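Side-chain contacts in lipoprotein (Streptococcus pneumoniae, PDB 3CX3), which binds zinc and probably serves as the surface lipoprotein that delivers the metal to an ABC transporter for uptake: residues H44-S49 against E70-S75; K166-K171 against N271-M276. All blocks are in the same frame, centred on the assembly; numbering follows the deposited sequence.

Contact 1 (H44-S49 against E70-S75). With ZN (zinc ion), chain E.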
loop_
_atom_site.group_PDB
_atom_site.type_symbol
_atom_site.label_atom_id
_atom_site.label_comp_id
_atom_site.label_asym_id
_atom_site.label_seq_id
_atom_site.Cartn_x
_atom_site.Cartn_y
_atom_site.Cartn_z
ATOM N N HIS A 44 3.696 8.020 -4.844
ATOM C CA HIS A 44 2.720 8.955 -5.401
ATOM C C HIS A 44 3.341 9.997 -6.365
ATOM O O HIS A 44 2.784 10.291 -7.425
ATOM C CB HIS A 44 1.956 9.648 -4.263
ATOM C CG HIS A 44 1.016 8.745 -3.510
ATOM N ND1 HIS A 44 -0.284 8.514 -3.907
ATOM C CD2 HIS A 44 1.182 8.040 -2.367
ATOM C CE1 HIS A 44 -0.870 7.691 -3.056
ATOM N NE2 HIS A 44 -0.001 7.384 -2.114
ATOM N N SER A 45 4.498 10.543 -5.996
ATOM C CA SER A 45 5.161 11.584 -6.801
ATOM C C SER A 45 6.360 11.063 -7.620
ATOM O O SER A 45 6.990 11.826 -8.351
ATOM C CB SER A 45 5.616 12.724 -5.893
ATOM O OG SER A 45 6.627 12.253 -5.011
ATOM N N PHE A 46 6.665 9.772 -7.485
ATOM C CA PHE A 46 7.887 9.192 -8.030
ATOM C C PHE A 46 7.820 9.021 -9.543
ATOM O O PHE A 46 6.808 8.572 -10.080
ATOM C CB PHE A 46 8.152 7.833 -7.369
ATOM C CG PHE A 46 9.329 7.091 -7.946
ATOM C CD1 PHE A 46 10.633 7.346 -7.487
ATOM C CD2 PHE A 46 9.148 6.136 -8.947
ATOM C CE1 PHE A 46 11.729 6.653 -8.030
ATOM C CE2 PHE A 46 10.242 5.446 -9.488
ATOM C CZ PHE A 46 11.531 5.710 -9.029
ATOM N N GLU A 47 8.896 9.366 -10.235
ATOM C CA GLU A 47 8.955 9.134 -11.678
ATOM C C GLU A 47 10.295 8.490 -11.967
ATOM O O GLU A 47 11.330 9.052 -11.609
ATOM C CB GLU A 47 8.798 10.430 -12.484
ATOM C CG GLU A 47 7.561 11.269 -12.157
ATOM C CD GLU A 47 6.280 10.771 -12.832
ATOM O OE1 GLU A 47 6.318 9.762 -13.560
ATOM O OE2 GLU A 47 5.216 11.401 -12.631
ATOM N N PRO A 48 10.283 7.305 -12.605
ATOM C CA PRO A 48 11.504 6.519 -12.834
ATOM C C PRO A 48 12.539 7.241 -13.703
ATOM O O PRO A 48 12.201 7.756 -14.771
ATOM C CB PRO A 48 10.982 5.278 -13.561
ATOM C CG PRO A 48 9.690 5.732 -14.186
ATOM C CD PRO A 48 9.097 6.642 -13.177
ATOM N N SER A 49 13.781 7.277 -13.222
ATOM C CA SER A 49 14.937 7.731 -14.002
ATOM C C SER A 49 15.127 6.914 -15.287
ATOM O O SER A 49 14.540 5.842 -15.438
ATOM C CB SER A 49 16.205 7.616 -13.155
ATOM O OG SER A 49 16.644 6.271 -13.076
ATOM N N GLU A 70 1.078 3.941 -10.108
ATOM C CA GLU A 70 2.212 4.024 -10.994
ATOM C C GLU A 70 1.703 4.318 -12.416
ATOM O O GLU A 70 1.455 3.398 -13.207
ATOM C CB GLU A 70 3.029 2.742 -10.920
ATOM C CG GLU A 70 3.355 2.293 -9.485
ATOM C CD GLU A 70 2.460 1.163 -9.004
ATOM O OE1 GLU A 70 1.205 1.247 -9.235
ATOM O OE2 GLU A 70 3.017 0.183 -8.423
ATOM N N SER A 71 1.523 5.618 -12.689
ATOM C CA SER A 71 1.042 6.157 -13.979
ATOM C C SER A 71 1.984 5.938 -15.166
ATOM O O SER A 71 1.508 5.728 -16.282
ATOM C CB SER A 71 0.761 7.654 -13.863
ATOM O OG SER A 71 -0.435 7.895 -13.156
ATOM N N TRP A 72 3.301 6.048 -14.955
ATOM C CA TRP A 72 4.246 5.497 -15.927
ATOM C C TRP A 72 4.048 4.003 -15.723
ATOM O O TRP A 72 3.879 3.573 -14.589
ATOM C CB TRP A 72 5.691 5.845 -15.564
ATOM C CG TRP A 72 6.235 4.855 -14.566
ATOM C CD1 TRP A 72 6.859 3.652 -14.830
ATOM C CD2 TRP A 72 6.116 4.941 -13.152
ATOM N NE1 TRP A 72 7.161 3.005 -13.653
ATOM C CE2 TRP A 72 6.711 3.773 -12.610
ATOM C CE3 TRP A 72 5.585 5.901 -12.289
ATOM C CZ2 TRP A 72 6.789 3.550 -11.252
ATOM C CZ3 TRP A 72 5.652 5.678 -10.945
ATOM C CH2 TRP A 72 6.255 4.510 -10.433
ATOM N N ALA A 73 4.063 3.194 -16.770
ATOM C CA ALA A 73 3.927 1.735 -16.585
ATOM C C ALA A 73 3.072 1.260 -17.702
ATOM O O ALA A 73 3.414 0.308 -18.404
ATOM C CB ALA A 73 3.279 1.377 -15.240
ATOM N N GLY A 74 1.915 1.906 -17.815
ATOM C CA GLY A 74 1.258 2.043 -19.084
ATOM C C GLY A 74 2.216 3.015 -19.729
ATOM O O GLY A 74 2.708 3.943 -19.074
ATOM N N SER A 75 2.533 2.778 -20.992
ATOM C CA SER A 75 3.483 3.621 -21.694
ATOM C C SER A 75 4.930 3.127 -21.635
ATOM O O SER A 75 5.776 3.617 -22.388
ATOM C CB SER A 75 3.348 5.080 -21.258
ATOM O OG SER A 75 2.201 5.646 -21.882
HETATM ZN ZN ZN E . -0.631 6.838 -0.302
#
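Pro48 sets its CG-CD edge over one face of the Trp72 indole, with CG 3.5 Å from the centroid of the five-membered ring and only 9° off its normal, a CH-pi contact. Pro48 CD sits farther along the same face, 3.4 Å from Trp72 CD2. At the benzo end Phe46 meets the indole as an offset edge-to-face pair, its edge turned to the Trp72 face, the planes 66° apart. The touching atoms are Phe46 CD2 and Trp72 CH2, 3.6 Å apart. Phe46 reaches there because its CG stands anti to the backbone N (chi1 175°). The carboxylate of Glu47 comes to the same ring obliquely, OE1 lying 4.1 Å from Trp72 CE3. No hydrogen bond links the two segments; ring and apolar contacts predominate, with Phe46 O also coming close to Trp72 CZ3, 3.2 Å away, obliquely to the ring.

On the opposite face of the indole lies Glu70 CB, so Trp72 is sandwiched between Pro48 and its own loop. The Glu70 carboxylate is in turn held by Ser16, His65 and Ser66. Two residues before Phe46, His44 NE2 binds zinc at 2.0 Å, completing the site with His120, His184 and Glu259. The segment thus runs from the metal site to Ser49, the N-cap of helix 50-58. Phe46 and Pro48 also touch that helix, at Asp52 and Ile53, while Glu70 and Ala73 rest on strand 61-64.

Contact 2 (K166-K171 against N271-M276)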
loop_
_atom_site.group_PDB
_atom_site.type_symbol
_atom_site.label_atom_id
_atom_site.label_comp_id
_atom_site.label_asym_id
_atom_site.label_seq_id
_atom_site.Cartn_x
_atom_site.Cartn_y
_atom_site.Cartn_z
ATOM N N LYS A 166 -10.242 -11.520 11.076
ATOM C CA LYS A 166 -10.981 -12.181 12.165
ATOM C C LYS A 166 -10.522 -11.776 13.563
ATOM O O LYS A 166 -11.344 -11.466 14.435
ATOM C CB LYS A 166 -10.892 -13.702 12.048
ATOM C CG LYS A 166 -12.149 -14.341 11.552
ATOM C CD LYS A 166 -12.027 -14.739 10.112
ATOM C CE LYS A 166 -12.755 -16.048 9.871
ATOM N NZ LYS A 166 -12.364 -17.090 10.877
ATOM N N LYS A 167 -9.210 -11.805 13.779
ATOM C CA LYS A 167 -8.635 -11.367 15.039
ATOM C C LYS A 167 -9.115 -9.952 15.332
ATOM O O LYS A 167 -9.575 -9.671 16.437
ATOM C CB LYS A 167 -7.106 -11.444 14.979
ATOM C CG LYS A 167 -6.353 -11.146 16.276
ATOM C CD LYS A 167 -4.874 -11.478 16.089
ATOM C CE LYS A 167 -3.993 -10.708 17.041
ATOM N NZ LYS A 167 -3.842 -11.443 18.319
ATOM N N PHE A 168 -9.074 -9.095 14.314
ATOM C CA PHE A 168 -9.359 -7.672 14.476
ATOM C C PHE A 168 -10.807 -7.176 14.383
ATOM O O PHE A 168 -11.119 -6.100 14.895
ATOM C CB PHE A 168 -8.465 -6.858 13.542
ATOM C CG PHE A 168 -7.122 -6.604 14.113
ATOM C CD1 PHE A 168 -6.893 -5.486 14.899
ATOM C CD2 PHE A 168 -6.095 -7.514 13.926
ATOM C CE1 PHE A 168 -5.648 -5.265 15.460
ATOM C CE2 PHE A 168 -4.841 -7.289 14.481
ATOM C CZ PHE A 168 -4.626 -6.165 15.243
ATOM N N GLN A 169 -11.695 -7.932 13.743
ATOM C CA GLN A 169 -13.071 -7.463 13.609
ATOM C C GLN A 169 -13.690 -7.114 14.970
ATOM O O GLN A 169 -14.285 -6.043 15.101
ATOM C CB GLN A 169 -13.937 -8.431 12.788
ATOM C CG GLN A 169 -15.294 -7.869 12.357
ATOM C CD GLN A 169 -15.207 -6.528 11.608
ATOM O OE1 GLN A 169 -14.990 -5.473 12.210
ATOM N NE2 GLN A 169 -15.413 -6.571 10.297
ATOM N N PRO A 170 -13.546 -8.003 15.984
ATOM C CA PRO A 170 -14.020 -7.665 17.331
ATOM C C PRO A 170 -13.361 -6.433 17.941
ATOM O O PRO A 170 -14.072 -5.582 18.469
ATOM C CB PRO A 170 -13.694 -8.922 18.146
ATOM C CG PRO A 170 -13.715 -10.005 17.133
ATOM C CD PRO A 170 -13.022 -9.379 15.959
ATOM N N LYS A 171 -12.032 -6.338 17.870
ATOM C CA LYS A 171 -11.302 -5.164 18.364
ATOM C C LYS A 171 -12.025 -3.881 17.958
ATOM O O LYS A 171 -12.410 -3.071 18.803
ATOM C CB LYS A 171 -9.877 -5.134 17.803
ATOM C CG LYS A 171 -9.121 -6.439 17.915
ATOM C CD LYS A 171 -7.887 -6.318 18.784
ATOM C CE LYS A 171 -7.188 -7.671 18.873
ATOM N NZ LYS A 171 -5.814 -7.554 19.422
ATOM N N ASN A 271 3.628 -6.626 9.242
ATOM C CA ASN A 271 3.646 -5.148 9.275
ATOM C C ASN A 271 2.253 -4.500 9.196
ATOM O O ASN A 271 1.985 -3.478 9.864
ATOM C CB ASN A 271 4.506 -4.568 8.143
ATOM C CG ASN A 271 5.995 -4.654 8.415
ATOM O OD1 ASN A 271 6.524 -4.028 9.340
ATOM N ND2 ASN A 271 6.690 -5.394 7.566
ATOM N N LEU A 272 1.387 -5.067 8.348
ATOM C CA LEU A 272 -0.012 -4.652 8.300
ATOM C C LEU A 272 -0.615 -4.800 9.693
ATOM O O LEU A 272 -1.132 -3.831 10.260
ATOM C CB LEU A 272 -0.794 -5.458 7.251
ATOM C CG LEU A 272 -2.267 -5.153 6.939
ATOM C CD1 LEU A 272 -2.570 -3.678 6.685
ATOM C CD2 LEU A 272 -2.694 -5.964 5.756
ATOM N N GLU A 273 -0.495 -6.004 10.254
ATOM C CA GLU A 273 -0.993 -6.286 11.583
ATOM C C GLU A 273 -0.434 -5.334 12.627
ATOM O O GLU A 273 -1.180 -4.886 13.515
ATOM C CB GLU A 273 -0.700 -7.734 11.987
ATOM C CG GLU A 273 -0.870 -8.012 13.476
ATOM C CD GLU A 273 -1.284 -9.448 13.788
ATOM O OE1 GLU A 273 -1.896 -9.674 14.863
ATOM O OE2 GLU A 273 -1.010 -10.348 12.971
ATOM N N GLU A 274 0.864 -5.034 12.552
ATOM C CA GLU A 274 1.481 -4.165 13.563
ATOM C C GLU A 274 0.831 -2.772 13.597
ATOM O O GLU A 274 0.549 -2.231 14.659
ATOM C CB GLU A 274 2.987 -4.047 13.371
ATOM C CG GLU A 274 3.573 -2.915 14.197
ATOM C CD GLU A 274 5.076 -2.886 14.197
ATOM O OE1 GLU A 274 5.652 -2.862 15.312
ATOM O OE2 GLU A 274 5.679 -2.890 13.096
ATOM N N ASN A 275 0.589 -2.196 12.429
ATOM C CA ASN A 275 -0.113 -0.925 12.374
ATOM C C ASN A 275 -1.589 -1.099 12.681
ATOM O O ASN A 275 -2.243 -0.164 13.126
ATOM C CB ASN A 275 0.113 -0.235 11.033
ATOM C CG ASN A 275 1.575 0.074 10.788
ATOM O OD1 ASN A 275 2.154 0.960 11.428
ATOM N ND2 ASN A 275 2.188 -0.674 9.872
HETATM N N MSE A 276 -2.113 -2.301 12.485
HETATM C CA MSE A 276 -3.477 -2.574 12.912
HETATM C C MSE A 276 -3.609 -2.602 14.426
HETATM O O MSE A 276 -4.642 -2.176 14.950
HETATM C CB MSE A 276 -4.015 -3.831 12.262
HETATM C CG MSE A 276 -4.304 -3.608 10.805
HETATM SE SE MSE A 276 -4.881 -5.208 9.918
HETATM C CE MSE A 276 -6.666 -5.397 10.682
#
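Helices 166-171 and 271-276 run side by side in nearly the same direction, their axes 12° apart and 11.7 Å from each other at closest approach. Phe168 spans this wide gap and meets Met276, a selenomethionine. Met276 CB lies over one face of the Phe168 ring, offset toward its rim and 4.0 Å from the centroid, in a CH-pi contact. The Met276 chain bends at its last torsion (chi3 72°), and CE comes back to 3.7 Å from Phe168 CG, at the root of the ring. Its SE stands obliquely 5.0 Å from the ring centroid, a Met-aromatic contact. Glu273 OE1 approaches the ring edge in its plane, 3.8 Å from Phe168 CE2, with the carboxylate and ring planes 78° apart. The same oxygen meets the aliphatic end of Lys167, whose CE is 3.2 Å away. Helix 147-173, probably the link between the lobes as in this family, packs on helix 268-281; its Leu164 touches Glu273 and Met276, and Phe194 also packs on Met276. Lys167 NZ is 4.3 Å from Glu273 OE1, beyond a salt bridge, so any attraction between these charges is probably secondary to a partly buried join of aromatic ring and selenomethionine side chain.

In the fold
Both contacts centre on one aromatic side chain, yet their settings differ. Contact 1 is a surface contact between two loops of the part built on the sheet containing strands 33-36 and 61-64, and its first segment supplies a zinc ligand. Contact 2 is partly buried and joins helices 147-173 and 268-281; it holds no metal ligand. Proline and phenylalanine meet an indole in the first; a selenomethionine packs on a phenyl ring in the second. Each has a carboxylate near its ring; contact 2 also brings a lysine. The two share no helix or strand. Their centres are 31 Å apart, on opposite sides of the chain's centre, and they follow one another along the sequence.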